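Local coordinates for disulfide isomerase DsbG N-terminal domain-containing protein (Helicobacter pylori, PDB 3TDG) that probably acts as a dimeric thiol-disulfide oxidoreductase of the DsbG type, with a thioredoxin-fold domain and reductase activity, at residues D33-V36 and S37-K41; T167-R170 and D171-E175; A209-E212 and D213-I217. All coordinates share one frame; numbering follows the deposited sequence.

Contact 1 (D33-V36 and S37-K41); sequences DNLV and SVIEK
Leu35 and Ile39, one turn apart on the same face of helix 33-43, lie side by side and point the same way, their CD1 atoms 3.7 Å apart. The backbone beneath them forms a run of four i to i+4 hydrogen bonds: Ser37 N to Asp33 O, Val38 N to Asn34 O, Ile39 N to Leu35 O and Glu40 N to Val36 O. The carbonyls of Asp33, Asn34, Leu35 and Val36 thus each accept from the amide four residues on, and the shortest of these bonds is 2.8 Å from Val38 N to Asn34 O. Val38 also sets its CG2 3.0 Å from Asn34 O; with CG1 anti to the backbone N (chi1 175°), CG2 stands beside that N and leans back over the preceding turn. The amide of Asn34 passes the same methyl loosely, ND2 lying 4.1 Å from Val38 CG2. This ND2 is satisfied outside the helix, donating to Asn84 OD1 and Asp82 O and tying the helix start to the loop before strand 85-88. Further along, Ile39 O accepts from Thr43 OG1. Leu35, Val38 and Ile39 rest on Ile86 of strand 85-88, while Leu35 and Val36 reach Ile49 of strand 48-54; on the second subunit, Ser95 packs against Val38 and Phe94 against Ile39.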
# COMPACT_ATOMS: atom_id res chain seq x y z
N ASP A 33 -4.78 -0.00 -36.07
CA ASP A 33 -4.87 1.41 -35.89
C ASP A 33 -6.09 1.77 -35.10
O ASP A 33 -6.09 2.75 -34.40
CB ASP A 33 -4.91 2.11 -37.23
CG ASP A 33 -3.64 1.91 -38.00
OD1 ASP A 33 -2.58 2.21 -37.45
OD2 ASP A 33 -3.71 1.45 -39.16
N ASN A 34 -7.14 0.99 -35.20
CA ASN A 34 -8.33 1.38 -34.51
C ASN A 34 -8.21 1.36 -32.99
O ASN A 34 -8.67 2.25 -32.33
CB ASN A 34 -9.53 0.58 -34.94
CG ASN A 34 -10.79 1.25 -34.57
OD1 ASN A 34 -10.99 2.41 -34.83
ND2 ASN A 34 -11.66 0.52 -33.92
N LEU A 35 -7.58 0.33 -32.46
CA LEU A 35 -7.43 0.25 -31.03
C LEU A 35 -6.55 1.37 -30.53
O LEU A 35 -6.88 2.00 -29.57
CB LEU A 35 -6.93 -1.12 -30.59
CG LEU A 35 -5.46 -1.40 -30.34
CD1 LEU A 35 -5.03 -0.90 -29.04
CD2 LEU A 35 -5.24 -2.86 -30.39
N VAL A 36 -5.46 1.61 -31.22
CA VAL A 36 -4.56 2.69 -30.88
C VAL A 36 -5.29 4.00 -30.87
O VAL A 36 -5.09 4.82 -30.03
CB VAL A 36 -3.39 2.78 -31.86
CG1 VAL A 36 -2.59 3.98 -31.59
CG2 VAL A 36 -2.52 1.60 -31.75
N SER A 37 -6.17 4.19 -31.82
CA SER A 37 -6.85 5.43 -31.94
C SER A 37 -7.96 5.57 -30.91
O SER A 37 -8.18 6.63 -30.39
CB SER A 37 -7.34 5.59 -33.37
OG SER A 37 -8.65 6.05 -33.41
N VAL A 38 -8.60 4.48 -30.58
CA VAL A 38 -9.60 4.51 -29.56
C VAL A 38 -8.98 4.88 -28.22
O VAL A 38 -9.52 5.65 -27.49
CB VAL A 38 -10.35 3.20 -29.47
CG1 VAL A 38 -11.27 3.23 -28.34
CG2 VAL A 38 -11.10 2.94 -30.71
N ILE A 39 -7.82 4.35 -27.93
CA ILE A 39 -7.17 4.66 -26.70
C ILE A 39 -6.66 6.09 -26.70
O ILE A 39 -6.83 6.79 -25.75
CB ILE A 39 -6.03 3.70 -26.39
CG1 ILE A 39 -6.60 2.38 -25.93
CG2 ILE A 39 -5.18 4.23 -25.30
CD1 ILE A 39 -5.65 1.26 -26.04
N GLU A 40 -6.05 6.50 -27.79
CA GLU A 40 -5.55 7.85 -27.87
C GLU A 40 -6.58 8.92 -27.57
O GLU A 40 -6.31 9.81 -26.84
CB GLU A 40 -4.88 8.10 -29.19
CG GLU A 40 -3.92 9.21 -29.09
CD GLU A 40 -3.21 9.52 -30.36
OE1 GLU A 40 -3.68 9.15 -31.42
OE2 GLU A 40 -2.18 10.14 -30.27
N LYS A 41 -7.76 8.81 -28.14
CA LYS A 41 -8.80 9.84 -27.98
C LYS A 41 -9.22 10.04 -26.53
O LYS A 41 -9.51 11.16 -26.12
CB LYS A 41 -10.08 9.49 -28.76
CG LYS A 41 -9.90 9.17 -30.20
CD LYS A 41 -11.21 8.54 -30.75
CE LYS A 41 -11.94 9.50 -31.69
NZ LYS A 41 -11.06 9.88 -32.85

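Contact 2 (T167-R170 and D171-E175)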
# COMPACT_ATOMS: atom_id res chain seq x y z
N THR A 167 40.35 0.80 -7.68
CA THR A 167 41.52 0.42 -8.50
C THR A 167 41.15 0.20 -9.97
O THR A 167 42.01 0.27 -10.85
CB THR A 167 42.27 -0.83 -7.94
OG1 THR A 167 41.44 -1.99 -8.06
CG2 THR A 167 42.66 -0.64 -6.48
N LYS A 168 39.88 -0.07 -10.23
CA LYS A 168 39.39 -0.33 -11.59
C LYS A 168 38.94 0.93 -12.32
O LYS A 168 38.50 0.85 -13.48
CB LYS A 168 38.23 -1.33 -11.54
CG LYS A 168 38.52 -2.56 -10.69
CD LYS A 168 37.42 -3.58 -10.77
CE LYS A 168 37.79 -4.80 -9.92
NZ LYS A 168 36.73 -5.85 -9.98
N LEU A 169 39.04 2.08 -11.66
CA LEU A 169 38.49 3.33 -12.21
C LEU A 169 39.10 3.74 -13.56
O LEU A 169 38.36 4.04 -14.48
CB LEU A 169 38.57 4.48 -11.19
CG LEU A 169 37.97 5.83 -11.58
CD1 LEU A 169 36.48 5.71 -11.92
CD2 LEU A 169 38.22 6.86 -10.46
N ARG A 170 40.43 3.73 -13.66
CA ARG A 170 41.12 4.05 -14.93
C ARG A 170 40.74 3.11 -16.08
O ARG A 170 40.71 3.54 -17.24
CB ARG A 170 42.65 4.07 -14.76
CG ARG A 170 43.16 5.33 -14.10
CD ARG A 170 44.66 5.28 -13.89
NE ARG A 170 45.14 6.33 -12.99
CZ ARG A 170 45.26 6.20 -11.67
NH1 ARG A 170 44.94 5.06 -11.06
NH2 ARG A 170 45.71 7.21 -10.94
N ASP A 171 40.43 1.84 -15.77
CA ASP A 171 39.94 0.89 -16.79
C ASP A 171 38.51 1.19 -17.20
O ASP A 171 38.19 1.12 -18.39
CB ASP A 171 40.04 -0.56 -16.32
CG ASP A 171 41.47 -1.06 -16.29
OD1 ASP A 171 42.39 -0.33 -16.70
OD2 ASP A 171 41.67 -2.20 -15.83
N HIS A 172 37.66 1.52 -16.22
CA HIS A 172 36.28 1.94 -16.51
C HIS A 172 36.23 3.15 -17.44
O HIS A 172 35.28 3.31 -18.21
CB HIS A 172 35.53 2.31 -15.22
CG HIS A 172 35.06 1.14 -14.42
ND1 HIS A 172 34.06 0.29 -14.83
CD2 HIS A 172 35.43 0.71 -13.19
CE1 HIS A 172 33.85 -0.62 -13.90
NE2 HIS A 172 34.67 -0.39 -12.90
N LEU A 173 37.25 4.01 -17.34
CA LEU A 173 37.29 5.26 -18.10
C LEU A 173 37.47 5.00 -19.58
O LEU A 173 36.82 5.63 -20.40
CB LEU A 173 38.33 6.24 -17.54
CG LEU A 173 37.90 6.84 -16.20
CD1 LEU A 173 38.99 7.69 -15.53
CD2 LEU A 173 36.59 7.63 -16.31
N LYS A 174 38.33 4.04 -19.91
CA LYS A 174 38.46 3.56 -21.29
C LYS A 174 37.10 3.30 -21.95
O LYS A 174 36.94 3.58 -23.13
CB LYS A 174 39.36 2.32 -21.36
CG LYS A 174 40.83 2.66 -21.15
CD LYS A 174 41.64 1.49 -20.62
CE LYS A 174 43.12 1.87 -20.53
NZ LYS A 174 43.96 0.79 -19.94
N GLU A 175 36.12 2.84 -21.17
CA GLU A 175 34.81 2.47 -21.72
C GLU A 175 33.63 3.40 -21.39
O GLU A 175 32.61 3.37 -22.09
CB GLU A 175 34.43 1.04 -21.30
CG GLU A 175 35.55 0.02 -21.40
CD GLU A 175 35.94 -0.35 -22.83
OE1 GLU A 175 36.98 -1.04 -22.98
OE2 GLU A 175 35.24 0.03 -23.80
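In the thioredoxin-fold domain, the short helix 169-175 follows helix 160-167, which starts at a CxxC pair resembling the thioredoxin-type active site, and leads into strand 177-182. Lys168 and His172 meet across its first turn. His172 N donates to Lys168 O at 2.9 Å in a nearly straight bond (163° at the hydrogen), aligned with the carbonyl. The imidazole lies beside the same residue: with CG beside its own backbone N (chi1 -77°), CD2 comes to 3.1 Å from Lys168 O, which sits obliquely to the ring. CD2 also lies 3.8 Å from Lys168 CB, and the ring has Leu169 CA at its edge. Beyond CG the lysine chain is extended and runs away from the helix, while NE2 of the ring makes a weak hydrogen bond to Glu165 OE2 in the helix before.

The inner face belongs to Leu169 and Leu173, whose side chains graze each other one turn apart. Both pack on Leu139 and Val178 of the mixed sheet and on Ile215 of helix 211-222, so the pair lies between the sheet and that helix. Below them the backbone bond from Leu173 N to Leu169 O is weak, bent to 134° at the hydrogen.

Arg170 carries its guanidinium to that same neighbouring helix, where NE pairs with Glu212 OE1 and NH1 with Glu219 OE2; two carboxylates therefore hold the group and limit its rotation. On the outer side, Lys174, extended beyond CG, reaches outward from the helix, and its NZ ends 3.8 Å from Asp171 OD1, a long salt bridge.

Contact 3 (A209-E212 and D213-I217); sequences ASVE and DKISI. With FMT (formic acid), chain C.
Ser210 and Asp213 grip each other reciprocally where helix 211-222 begins. Ser210 N donates to Asp213 OD1 over 3.1 Å, the bond being straight at the hydrogen (163°) but meeting the carboxylate from above, 40° out of its plane. In return Ser210 OG accepts a weak bond from Asp213 N; chi1 of 66° places the hydroxyl oxygen between the serine's own N and C, turned toward the amide of Asp213, the third residue of the helix. The methyl of Ala209 closes over the aspartate, with CB 3.8 Å from Asp213 CB, and Arg207 adds a weak, long ion pair to OD1.

One turn in, two donors share Glu212 O. Ser216 N reaches it at 2.9 Å and Ser216 OG at 3.1 Å, arriving from opposite faces of the carbonyl plane, so the serine hydroxyl supplements the ordinary helical bond. Ile215 N bonds Val211 O, and above that bond the side chains of Val211 and Ile215 run side by side in the same direction, CG1 of the valine 3.9 Å from CD1 of the isoleucine. Lys214 N donates to Ser210 O. Its side chain, extended beyond CG, passes along that carbonyl and carries NZ to 2.6 Å from O1 of a formic acid molecule probably derived from the crystallisation liquor; Glu138 N and Arg205 NH2 also bind this group.

Farther out, Met201 of helix 188-206 lies against Lys214, and Leu173 of helix 169-175 against Val211. The reciprocal bonds of Ser210 and Asp213 are those of a capping box, with Ser210 as N-cap.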
# COMPACT_ATOMS: atom_id res chain seq x y z
N ALA A 209 41.73 21.43 -12.15
CA ALA A 209 42.48 20.16 -12.02
C ALA A 209 42.15 19.12 -13.13
O ALA A 209 41.04 19.10 -13.66
CB ALA A 209 42.25 19.55 -10.65
N SER A 210 43.12 18.27 -13.45
CA SER A 210 42.92 17.22 -14.46
C SER A 210 42.17 16.00 -13.88
O SER A 210 41.96 15.91 -12.67
CB SER A 210 44.27 16.79 -15.05
OG SER A 210 45.07 16.16 -14.08
N VAL A 211 41.78 15.09 -14.76
CA VAL A 211 41.20 13.81 -14.35
C VAL A 211 42.12 13.06 -13.37
O VAL A 211 41.68 12.65 -12.29
CB VAL A 211 40.84 12.93 -15.58
CG1 VAL A 211 40.58 11.47 -15.17
CG2 VAL A 211 39.63 13.51 -16.31
N GLU A 212 43.39 12.94 -13.75
CA GLU A 212 44.43 12.30 -12.93
C GLU A 212 44.55 12.90 -11.53
O GLU A 212 44.70 12.16 -10.56
CB GLU A 212 45.81 12.35 -13.64
CG GLU A 212 46.08 11.20 -14.63
CD GLU A 212 45.99 9.81 -13.98
OE1 GLU A 212 45.37 8.90 -14.60
OE2 GLU A 212 46.52 9.62 -12.86
N ASP A 213 44.50 14.23 -11.44
CA ASP A 213 44.54 14.93 -10.17
C ASP A 213 43.36 14.53 -9.29
O ASP A 213 43.52 14.36 -8.08
CB ASP A 213 44.47 16.45 -10.38
CG ASP A 213 45.72 17.03 -11.05
OD1 ASP A 213 45.59 18.11 -11.66
OD2 ASP A 213 46.82 16.43 -10.97
N LYS A 214 42.19 14.40 -9.90
CA LYS A 214 40.98 14.05 -9.15
C LYS A 214 41.06 12.62 -8.64
O LYS A 214 40.76 12.37 -7.48
CB LYS A 214 39.71 14.30 -9.97
CG LYS A 214 39.47 15.78 -10.19
CD LYS A 214 38.39 16.04 -11.23
CE LYS A 214 38.24 17.55 -11.42
NZ LYS A 214 37.26 17.84 -12.48
N ILE A 215 41.52 11.71 -9.49
CA ILE A 215 41.73 10.31 -9.08
C ILE A 215 42.73 10.22 -7.94
O ILE A 215 42.48 9.52 -6.97
CB ILE A 215 42.12 9.41 -10.27
CG1 ILE A 215 41.00 9.44 -11.30
CG2 ILE A 215 42.38 7.96 -9.81
CD1 ILE A 215 41.35 8.72 -12.57
N SER A 216 43.83 10.97 -8.03
CA SER A 216 44.82 11.01 -6.94
C SER A 216 44.22 11.49 -5.63
O SER A 216 44.56 10.97 -4.58
CB SER A 216 46.04 11.87 -7.29
OG SER A 216 46.74 11.28 -8.36
N ILE A 217 43.34 12.49 -5.70
CA ILE A 217 42.64 12.94 -4.51
C ILE A 217 41.85 11.77 -3.91
O ILE A 217 41.90 11.53 -2.72
CB ILE A 217 41.70 14.16 -4.81
CG1 ILE A 217 42.55 15.42 -4.99
CG2 ILE A 217 40.66 14.34 -3.71
CD1 ILE A 217 41.86 16.52 -5.79
C FMT C . 34.20 16.64 -11.64
O1 FMT C . 34.91 17.61 -11.31
O2 FMT C . 33.13 16.35 -11.11

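All three contacts are local, joining residues three or four apart; contact 1 is helical throughout, whereas contacts 2 and 3 take in residues that lead into their helices. Contact 1 stands apart in the N-terminal domain, its centre 48 Å from that of contact 2 and 55 Å from that of contact 3; its inner side chains meet an antiparallel sheet and the second subunit. Contacts 2 and 3 belong to the thioredoxin-fold domain and touch directly, helices 169-175 and 211-222 being joined by a salt bridge and an apolar patch. Contacts 1 and 2 are partly buried, with apolar faces on sheets, whereas contact 3 is mainly a surface start of helix, marked by side-chain capping and polar bonds.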